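Local coordinates for protein minor fimbrium subunit Mfa5 (PDB 6TO1) that serves as an accessory subunit of the minor fimbriae, the cell-surface pili that mediate biofilm formation and adhesion to host cells and other oral bacteria, at residues N107-D112 with V526-G531; P419-K424 with Y469-D474. All blocks are in the same frame, centred on the assembly; numbering follows the deposited sequence.

Contact 1: residues N107-D112 with V526-G531; sequences NPNAWD and VKLGYG
N109 meets G529 and Y530 through its carboxamide, and its side chain can be followed outward from CB, which points toward 526-531. The first torsion (chi1 -62°) sets CG anti to the carbonyl carbon, 3.5 Å from Y530 O. OD1 takes two hydrogen bonds: from G529 N at 2.8 Å, almost in line with the C=O bond (173° at OD1), and from Y530 N at 3.0 Å, in the carbonyl plane on a lone pair. L528 CB and CG also lie against OD1. ND2, the other branch of the tip, donates a hydrogen bond to Y530 O at 2.8 Å. The single side chain therefore binds both the N-H and the C=O of Y530, in the manner of a neighbouring strand, although the two segments form no beta bridge. N107 OD1 accepts from N109 N in an Asx turn, and N109 itself is the centre of an inverse gamma turn, so the backbone bearing the amide is bent just before strand 110-119 begins.

The contact joins that strand's sheet to the connection between strands 525-526 and 530-539, the latter belonging to a different sheet. P108 and W111, on either side of N109 in sequence, make the other contacts. V526 CG1 sits over one face of the W111 indole, 3.6 Å from the centroid of the five-membered ring and 17° off its normal, a CH-pi contact. K527 O lies in the ring plane, at the edge of the six-membered ring, 3.6 Å from W111 CZ2. P108 CB approaches Y530 CD2 at 3.6 Å, the two side chains crossing obliquely; W581 also touches P108, and M103 packs against Y530.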
ATOM      1  N   ASN A 107      24.845 -31.950  -0.540  1.00 29.92           N
ATOM      2  CA  ASN A 107      25.346 -31.573   0.777  1.00 23.47           C
ATOM      3  C   ASN A 107      24.137 -31.430   1.678  1.00 29.84           C
ATOM      4  O   ASN A 107      23.338 -30.503   1.491  1.00 28.21           O
ATOM      5  CB  ASN A 107      26.165 -30.287   0.711  1.00 25.73           C
ATOM      6  CG  ASN A 107      26.726 -29.875   2.069  1.00 23.16           C
ATOM      7  OD1 ASN A 107      26.285 -30.344   3.133  1.00 27.02           O
ATOM      8  ND2 ASN A 107      27.712 -28.978   2.038  1.00 29.21           N
ATOM      9  N   PRO A 108      23.968 -32.324   2.663  1.00 25.73           N
ATOM     10  CA  PRO A 108      22.768 -32.261   3.501  1.00 31.26           C
ATOM     11  C   PRO A 108      22.722 -31.038   4.386  1.00 26.35           C
ATOM     12  O   PRO A 108      21.658 -30.748   4.942  1.00 26.42           O
ATOM     13  CB  PRO A 108      22.853 -33.543   4.334  1.00 30.10           C
ATOM     14  CG  PRO A 108      24.324 -33.797   4.426  1.00 26.21           C
ATOM     15  CD  PRO A 108      24.884 -33.399   3.094  1.00 27.25           C
ATOM     16  N   ASN A 109      23.842 -30.344   4.573  1.00 22.48           N
ATOM     17  CA  ASN A 109      23.859 -29.094   5.348  1.00 26.00           C
ATOM     18  C   ASN A 109      23.396 -27.996   4.397  1.00 21.60           C
ATOM     19  O   ASN A 109      24.182 -27.254   3.815  1.00 21.42           O
ATOM     20  CB  ASN A 109      25.247 -28.822   5.912  1.00 22.56           C
ATOM     21  CG  ASN A 109      25.706 -29.910   6.891  1.00 21.91           C
ATOM     22  OD1 ASN A 109      25.171 -30.059   7.985  1.00 24.78           O
ATOM     23  ND2 ASN A 109      26.737 -30.645   6.502  1.00 26.37           N
ATOM     24  N   ALA A 110      22.081 -27.928   4.204  1.00 20.84           N
ATOM     25  CA  ALA A 110      21.499 -27.054   3.201  1.00 22.83           C
ATOM     26  C   ALA A 110      20.248 -26.400   3.768  1.00 24.66           C
ATOM     27  O   ALA A 110      19.462 -27.039   4.468  1.00 22.67           O
ATOM     28  CB  ALA A 110      21.151 -27.815   1.921  1.00 27.59           C
ATOM     29  N   TRP A 111      20.064 -25.130   3.433  1.00 22.69           N
ATOM     30  CA  TRP A 111      18.905 -24.372   3.885  1.00 19.83           C
ATOM     31  C   TRP A 111      18.419 -23.517   2.732  1.00 19.18           C
ATOM     32  O   TRP A 111      19.213 -22.993   1.947  1.00 24.61           O
ATOM     33  CB  TRP A 111      19.240 -23.463   5.084  1.00 23.74           C
ATOM     34  CG  TRP A 111      19.711 -24.193   6.307  1.00 21.10           C
ATOM     35  CD1 TRP A 111      18.964 -24.531   7.401  1.00 23.13           C
ATOM     36  CD2 TRP A 111      21.049 -24.652   6.577  1.00 20.19           C
ATOM     37  NE1 TRP A 111      19.749 -25.186   8.319  1.00 25.39           N
ATOM     38  CE2 TRP A 111      21.030 -25.272   7.831  1.00 23.36           C
ATOM     39  CE3 TRP A 111      22.249 -24.604   5.868  1.00 22.92           C
ATOM     40  CZ2 TRP A 111      22.169 -25.841   8.393  1.00 19.01           C
ATOM     41  CZ3 TRP A 111      23.366 -25.169   6.426  1.00 18.23           C
ATOM     42  CH2 TRP A 111      23.319 -25.770   7.671  1.00 18.82           C
ATOM     43  N   ASP A 112      17.103 -23.351   2.654  1.00 20.23           N
ATOM     44  CA  ASP A 112      16.508 -22.434   1.692  1.00 22.90           C
ATOM     45  C   ASP A 112      16.175 -21.138   2.426  1.00 24.95           C
ATOM     46  O   ASP A 112      15.376 -21.140   3.364  1.00 23.25           O
ATOM     47  CB  ASP A 112      15.267 -23.040   1.050  1.00 26.64           C
ATOM     48  CG  ASP A 112      15.602 -24.098   0.010  1.00 28.36           C
ATOM     49  OD1 ASP A 112      16.550 -23.908  -0.774  1.00 25.76           O
ATOM     50  OD2 ASP A 112      14.894 -25.118  -0.002  1.00 31.52           O
ATOM     51  N   VAL A 526      21.717 -21.057  12.246  1.00 21.30           N
ATOM     52  CA  VAL A 526      21.658 -22.468  11.899  1.00 20.71           C
ATOM     53  C   VAL A 526      22.841 -23.194  12.536  1.00 20.17           C
ATOM     54  O   VAL A 526      23.926 -22.626  12.725  1.00 20.94           O
ATOM     55  CB  VAL A 526      21.657 -22.729  10.373  1.00 18.99           C
ATOM     56  CG1 VAL A 526      20.466 -22.051   9.698  1.00 25.14           C
ATOM     57  CG2 VAL A 526      22.926 -22.269   9.746  1.00 19.59           C
ATOM     58  N   LYS A 527      22.606 -24.456  12.866  1.00 22.33           N
ATOM     59  CA  LYS A 527      23.663 -25.400  13.251  1.00 20.66           C
ATOM     60  C   LYS A 527      23.731 -26.530  12.230  1.00 22.23           C
ATOM     61  O   LYS A 527      22.701 -27.033  11.765  1.00 23.20           O
ATOM     62  CB  LYS A 527      23.402 -25.951  14.657  1.00 23.03           C
ATOM     63  CG  LYS A 527      23.436 -24.886  15.738  1.00 23.99           C
ATOM     64  CD  LYS A 527      22.986 -25.409  17.116  1.00 29.46           C
ATOM     65  CE  LYS A 527      22.917 -24.250  18.113  1.00 34.47           C
ATOM     66  NZ  LYS A 527      22.403 -24.640  19.442  1.00 35.01           N
ATOM     67  N   LEU A 528      24.956 -26.906  11.865  1.00 23.85           N
ATOM     68  CA  LEU A 528      25.154 -27.978  10.900  1.00 24.16           C
ATOM     69  C   LEU A 528      24.576 -29.286  11.438  1.00 21.82           C
ATOM     70  O   LEU A 528      24.604 -29.554  12.641  1.00 26.33           O
ATOM     71  CB  LEU A 528      26.648 -28.155  10.609  1.00 23.30           C
ATOM     72  CG  LEU A 528      27.217 -27.304   9.488  1.00 21.81           C
ATOM     73  CD1 LEU A 528      27.043 -25.844   9.863  1.00 21.79           C
ATOM     74  CD2 LEU A 528      28.673 -27.620   9.310  1.00 23.98           C
ATOM     75  N   GLY A 529      24.033 -30.093  10.532  1.00 27.72           N
ATOM     76  CA  GLY A 529      23.463 -31.375  10.907  1.00 26.24           C
ATOM     77  C   GLY A 529      24.367 -32.575  10.628  1.00 28.25           C
ATOM     78  O   GLY A 529      24.143 -33.647  11.196  1.00 24.56           O
ATOM     79  N   TYR A 530      25.369 -32.411   9.763  1.00 24.16           N
ATOM     80  CA  TYR A 530      26.259 -33.501   9.358  1.00 26.19           C
ATOM     81  C   TYR A 530      27.696 -33.036   9.199  1.00 30.58           C
ATOM     82  O   TYR A 530      27.962 -32.002   8.590  1.00 23.59           O
ATOM     83  CB  TYR A 530      25.799 -34.133   8.015  1.00 22.68           C
ATOM     84  CG  TYR A 530      24.408 -34.699   8.129  1.00 25.86           C
ATOM     85  CD1 TYR A 530      24.194 -36.019   8.511  1.00 30.56           C
ATOM     86  CD2 TYR A 530      23.292 -33.882   7.940  1.00 24.22           C
ATOM     87  CE1 TYR A 530      22.917 -36.509   8.676  1.00 31.02           C
ATOM     88  CE2 TYR A 530      22.027 -34.362   8.099  1.00 28.87           C
ATOM     89  CZ  TYR A 530      21.835 -35.670   8.461  1.00 38.19           C
ATOM     90  OH  TYR A 530      20.558 -36.137   8.611  1.00 35.68           O
ATOM     91  N   GLY A 531      28.636 -33.844   9.694  1.00 22.00           N
ATOM     92  CA  GLY A 531      30.043 -33.588   9.509  1.00 22.16           C
ATOM     93  C   GLY A 531      30.702 -34.690   8.694  1.00 24.85           C
ATOM     94  O   GLY A 531      30.035 -35.579   8.151  1.00 23.38           O
TER

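Contact 2: residues P419-K424 with Y469-D474; sequences PGFIVK and YRIYAD
I422 and Y472 form the antiparallel hydrogen-bonded pair at the middle of this contact: I422 N donates to Y472 O at 3.0 Å and Y472 N to I422 O at 2.8 Å. Two further backbone bonds continue the register, K424 N to R470 O and D474 N to G420 O. The non-hydrogen-bonded pairs are F421 with A473 and V423 with I471, where CA-H...O contacts supplement the pairing; I471 CA comes within 3.1 Å of I422 O.

This short strand, 421-423, pairs along the end of strand 463-473, which also carries strand 110-119 in the same antiparallel sheet. D474 then N-caps the helix 475-480, its OD1 accepting from Y477 N.

On the face bearing F421, V423, I471 and A473, F421 CD1 lies 4.0 Å from I471 CD1, and F421 CE1 reaches A473 CB. Separately, V423 CG1 meets Y469 CD1 at 3.9 Å, those side chains crossing at about a right angle.

The polar tips gather where K424 meets Y472. K424 CG is anti to the backbone N (chi1 -178°) and lies 3.7 Å from Y472 CE2; the chain runs on extended and bends only at its last torsion (chi4 63°), bringing NZ in plane at the ring edge, where it donates a hydrogen bond to Y472 OH (2.8 Å). E106 forms a salt bridge with NZ, while D104 OD1 is hydrogen-bonded to Y472 OH and salt-bridged to R470 NH1, carboxylates that probably offset the two nearby positive charges.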
ATOM      1  N   PRO A 419      29.904 -15.627   6.666  1.00 21.42           N
ATOM      2  CA  PRO A 419      31.043 -16.547   6.516  1.00 23.59           C
ATOM      3  C   PRO A 419      30.643 -17.968   6.866  1.00 19.38           C
ATOM      4  O   PRO A 419      29.895 -18.217   7.812  1.00 21.57           O
ATOM      5  CB  PRO A 419      32.087 -16.008   7.506  1.00 32.87           C
ATOM      6  CG  PRO A 419      31.701 -14.609   7.764  1.00 42.14           C
ATOM      7  CD  PRO A 419      30.194 -14.531   7.603  1.00 26.04           C
ATOM      8  N   GLY A 420      31.182 -18.914   6.104  1.00 22.74           N
ATOM      9  CA  GLY A 420      30.862 -20.299   6.311  1.00 21.55           C
ATOM     10  C   GLY A 420      29.773 -20.833   5.417  1.00 26.27           C
ATOM     11  O   GLY A 420      29.580 -22.051   5.377  1.00 24.83           O
ATOM     12  N   PHE A 421      29.070 -19.973   4.689  1.00 22.92           N
ATOM     13  CA  PHE A 421      27.966 -20.393   3.829  1.00 23.81           C
ATOM     14  C   PHE A 421      28.157 -19.882   2.414  1.00 25.90           C
ATOM     15  O   PHE A 421      28.650 -18.775   2.193  1.00 25.93           O
ATOM     16  CB  PHE A 421      26.637 -19.921   4.447  1.00 22.06           C
ATOM     17  CG  PHE A 421      26.422 -20.485   5.803  1.00 23.15           C
ATOM     18  CD1 PHE A 421      25.872 -21.748   5.963  1.00 20.84           C
ATOM     19  CD2 PHE A 421      26.867 -19.803   6.919  1.00 24.93           C
ATOM     20  CE1 PHE A 421      25.744 -22.303   7.207  1.00 22.21           C
ATOM     21  CE2 PHE A 421      26.739 -20.349   8.175  1.00 26.96           C
ATOM     22  CZ  PHE A 421      26.164 -21.594   8.327  1.00 24.00           C
ATOM     23  N   ILE A 422      27.803 -20.727   1.455  1.00 20.31           N
ATOM     24  CA  ILE A 422      27.866 -20.370   0.046  1.00 23.71           C
ATOM     25  C   ILE A 422      26.502 -20.589  -0.586  1.00 19.97           C
ATOM     26  O   ILE A 422      25.708 -21.419  -0.131  1.00 23.92           O
ATOM     27  CB  ILE A 422      28.949 -21.182  -0.672  1.00 26.72           C
ATOM     28  CG1 ILE A 422      28.625 -22.659  -0.593  1.00 27.74           C
ATOM     29  CG2 ILE A 422      30.315 -20.952  -0.022  1.00 28.47           C
ATOM     30  CD1 ILE A 422      29.745 -23.535  -1.181  1.00 49.63           C
ATOM     31  N   VAL A 423      26.225 -19.806  -1.612  1.00 22.61           N
ATOM     32  CA  VAL A 423      24.943 -19.835  -2.287  1.00 27.76           C
ATOM     33  C   VAL A 423      25.042 -20.822  -3.434  1.00 27.91           C
ATOM     34  O   VAL A 423      25.939 -20.724  -4.275  1.00 27.18           O
ATOM     35  CB  VAL A 423      24.536 -18.440  -2.788  1.00 28.73           C
ATOM     36  CG1 VAL A 423      23.159 -18.523  -3.433  1.00 21.95           C
ATOM     37  CG2 VAL A 423      24.504 -17.442  -1.653  1.00 22.68           C
ATOM     38  N   LYS A 424      24.130 -21.782  -3.454  1.00 23.56           N
ATOM     39  CA  LYS A 424      24.123 -22.802  -4.493  1.00 32.75           C
ATOM     40  C   LYS A 424      24.111 -22.147  -5.864  1.00 31.34           C
ATOM     41  O   LYS A 424      23.332 -21.228  -6.119  1.00 27.59           O
ATOM     42  CB  LYS A 424      22.901 -23.698  -4.296  1.00 32.79           C
ATOM     43  CG  LYS A 424      22.783 -24.849  -5.298  1.00 36.72           C
ATOM     44  CD  LYS A 424      21.582 -25.714  -4.975  1.00 40.82           C
ATOM     45  CE  LYS A 424      21.414 -26.878  -5.962  1.00 44.77           C
ATOM     46  NZ  LYS A 424      22.568 -27.805  -5.906  1.00 60.75           N
ATOM     47  N   TYR A 469      16.804 -18.532  -2.107  1.00 21.71           N
ATOM     48  CA  TYR A 469      18.043 -19.135  -2.588  1.00 22.98           C
ATOM     49  C   TYR A 469      18.486 -20.190  -1.590  1.00 27.76           C
ATOM     50  O   TYR A 469      18.209 -20.088  -0.393  1.00 21.86           O
ATOM     51  CB  TYR A 469      19.153 -18.078  -2.786  1.00 22.70           C
ATOM     52  CG  TYR A 469      19.505 -17.250  -1.567  1.00 19.54           C
ATOM     53  CD1 TYR A 469      20.518 -17.645  -0.704  1.00 19.37           C
ATOM     54  CD2 TYR A 469      18.832 -16.054  -1.272  1.00 17.39           C
ATOM     55  CE1 TYR A 469      20.855 -16.895   0.421  1.00 23.96           C
ATOM     56  CE2 TYR A 469      19.171 -15.296  -0.131  1.00 20.57           C
ATOM     57  CZ  TYR A 469      20.184 -15.711   0.700  1.00 22.39           C
ATOM     58  OH  TYR A 469      20.550 -14.982   1.817  1.00 24.33           O
ATOM     59  N   ARG A 470      19.198 -21.199  -2.087  1.00 23.83           N
ATOM     60  CA  ARG A 470      19.742 -22.256  -1.245  1.00 21.76           C
ATOM     61  C   ARG A 470      21.184 -21.949  -0.861  1.00 20.40           C
ATOM     62  O   ARG A 470      21.978 -21.488  -1.692  1.00 20.74           O
ATOM     63  CB  ARG A 470      19.680 -23.609  -1.954  1.00 27.49           C
ATOM     64  CG  ARG A 470      20.087 -24.780  -1.077  1.00 25.89           C
ATOM     65  CD  ARG A 470      19.586 -26.129  -1.613  1.00 30.74           C
ATOM     66  NE  ARG A 470      18.134 -26.220  -1.516  1.00 25.46           N
ATOM     67  CZ  ARG A 470      17.430 -27.319  -1.762  1.00 36.69           C
ATOM     68  NH1 ARG A 470      18.046 -28.449  -2.110  1.00 32.42           N
ATOM     69  NH2 ARG A 470      16.115 -27.292  -1.635  1.00 27.84           N
ATOM     70  N   ILE A 471      21.497 -22.174   0.408  1.00 22.78           N
ATOM     71  CA  ILE A 471      22.863 -22.058   0.906  1.00 18.62           C
ATOM     72  C   ILE A 471      23.341 -23.430   1.368  1.00 19.26           C
ATOM     73  O   ILE A 471      22.567 -24.254   1.866  1.00 23.01           O
ATOM     74  CB  ILE A 471      23.049 -21.047   2.062  1.00 20.05           C
ATOM     75  CG1 ILE A 471      22.193 -21.407   3.261  1.00 19.84           C
ATOM     76  CG2 ILE A 471      22.780 -19.628   1.592  1.00 23.82           C
ATOM     77  CD1 ILE A 471      22.405 -20.484   4.460  1.00 25.02           C
ATOM     78  N   TYR A 472      24.645 -23.639   1.247  1.00 25.56           N
ATOM     79  CA  TYR A 472      25.303 -24.799   1.814  1.00 20.70           C
ATOM     80  C   TYR A 472      26.326 -24.347   2.845  1.00 18.18           C
ATOM     81  O   TYR A 472      26.989 -23.320   2.668  1.00 21.39           O
ATOM     82  CB  TYR A 472      26.058 -25.601   0.749  1.00 23.08           C
ATOM     83  CG  TYR A 472      25.217 -26.277  -0.286  1.00 24.55           C
ATOM     84  CD1 TYR A 472      24.238 -27.182   0.070  1.00 25.24           C
ATOM     85  CD2 TYR A 472      25.420 -26.019  -1.633  1.00 30.89           C
ATOM     86  CE1 TYR A 472      23.473 -27.817  -0.899  1.00 25.48           C
ATOM     87  CE2 TYR A 472      24.649 -26.648  -2.608  1.00 38.65           C
ATOM     88  CZ  TYR A 472      23.686 -27.547  -2.228  1.00 37.44           C
ATOM     89  OH  TYR A 472      22.910 -28.184  -3.172  1.00 46.72           O
ATOM     90  N   ALA A 473      26.502 -25.150   3.887  1.00 21.55           N
ATOM     91  CA  ALA A 473      27.641 -24.961   4.788  1.00 23.99           C
ATOM     92  C   ALA A 473      28.938 -25.437   4.126  1.00 24.27           C
ATOM     93  O   ALA A 473      28.970 -26.497   3.496  1.00 23.06           O
ATOM     94  CB  ALA A 473      27.429 -25.717   6.092  1.00 25.17           C
ATOM     95  N   ASP A 474      30.000 -24.632   4.260  1.00 25.75           N
ATOM     96  CA  ASP A 474      31.357 -24.943   3.781  1.00 25.27           C
ATOM     97  C   ASP A 474      32.120 -25.510   4.978  1.00 22.31           C
ATOM     98  O   ASP A 474      32.617 -24.765   5.835  1.00 20.34           O
ATOM     99  CB  ASP A 474      31.995 -23.684   3.207  1.00 25.32           C
ATOM    100  CG  ASP A 474      33.417 -23.879   2.746  1.00 26.79           C
ATOM    101  OD1 ASP A 474      34.040 -24.910   3.053  1.00 26.32           O
ATOM    102  OD2 ASP A 474      33.910 -22.961   2.074  1.00 30.59           O
TER

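Contacts 1 and 2 lie about 9 Å apart between centres, and meet through neighbouring strands 110-119 and 463-473 of one sheet. W111 O probably accepts a hydrogen bond from I471 N at 2.9 Å, D112 OD1 is salt-bridged to R470 NE, and V526 CG2 packs on F421 CZ. Both are largely buried, but contact 2 reaches the surface at I422. Their chemistry follows their places: contact 2 is regular pairing inside one sheet, its bonds mainly backbone to backbone, whereas contact 1 joins segments leading into different sheets and relies on an asparagine amide and an indole face. In sequence, contact 2 is nested within the loop that contact 1 closes.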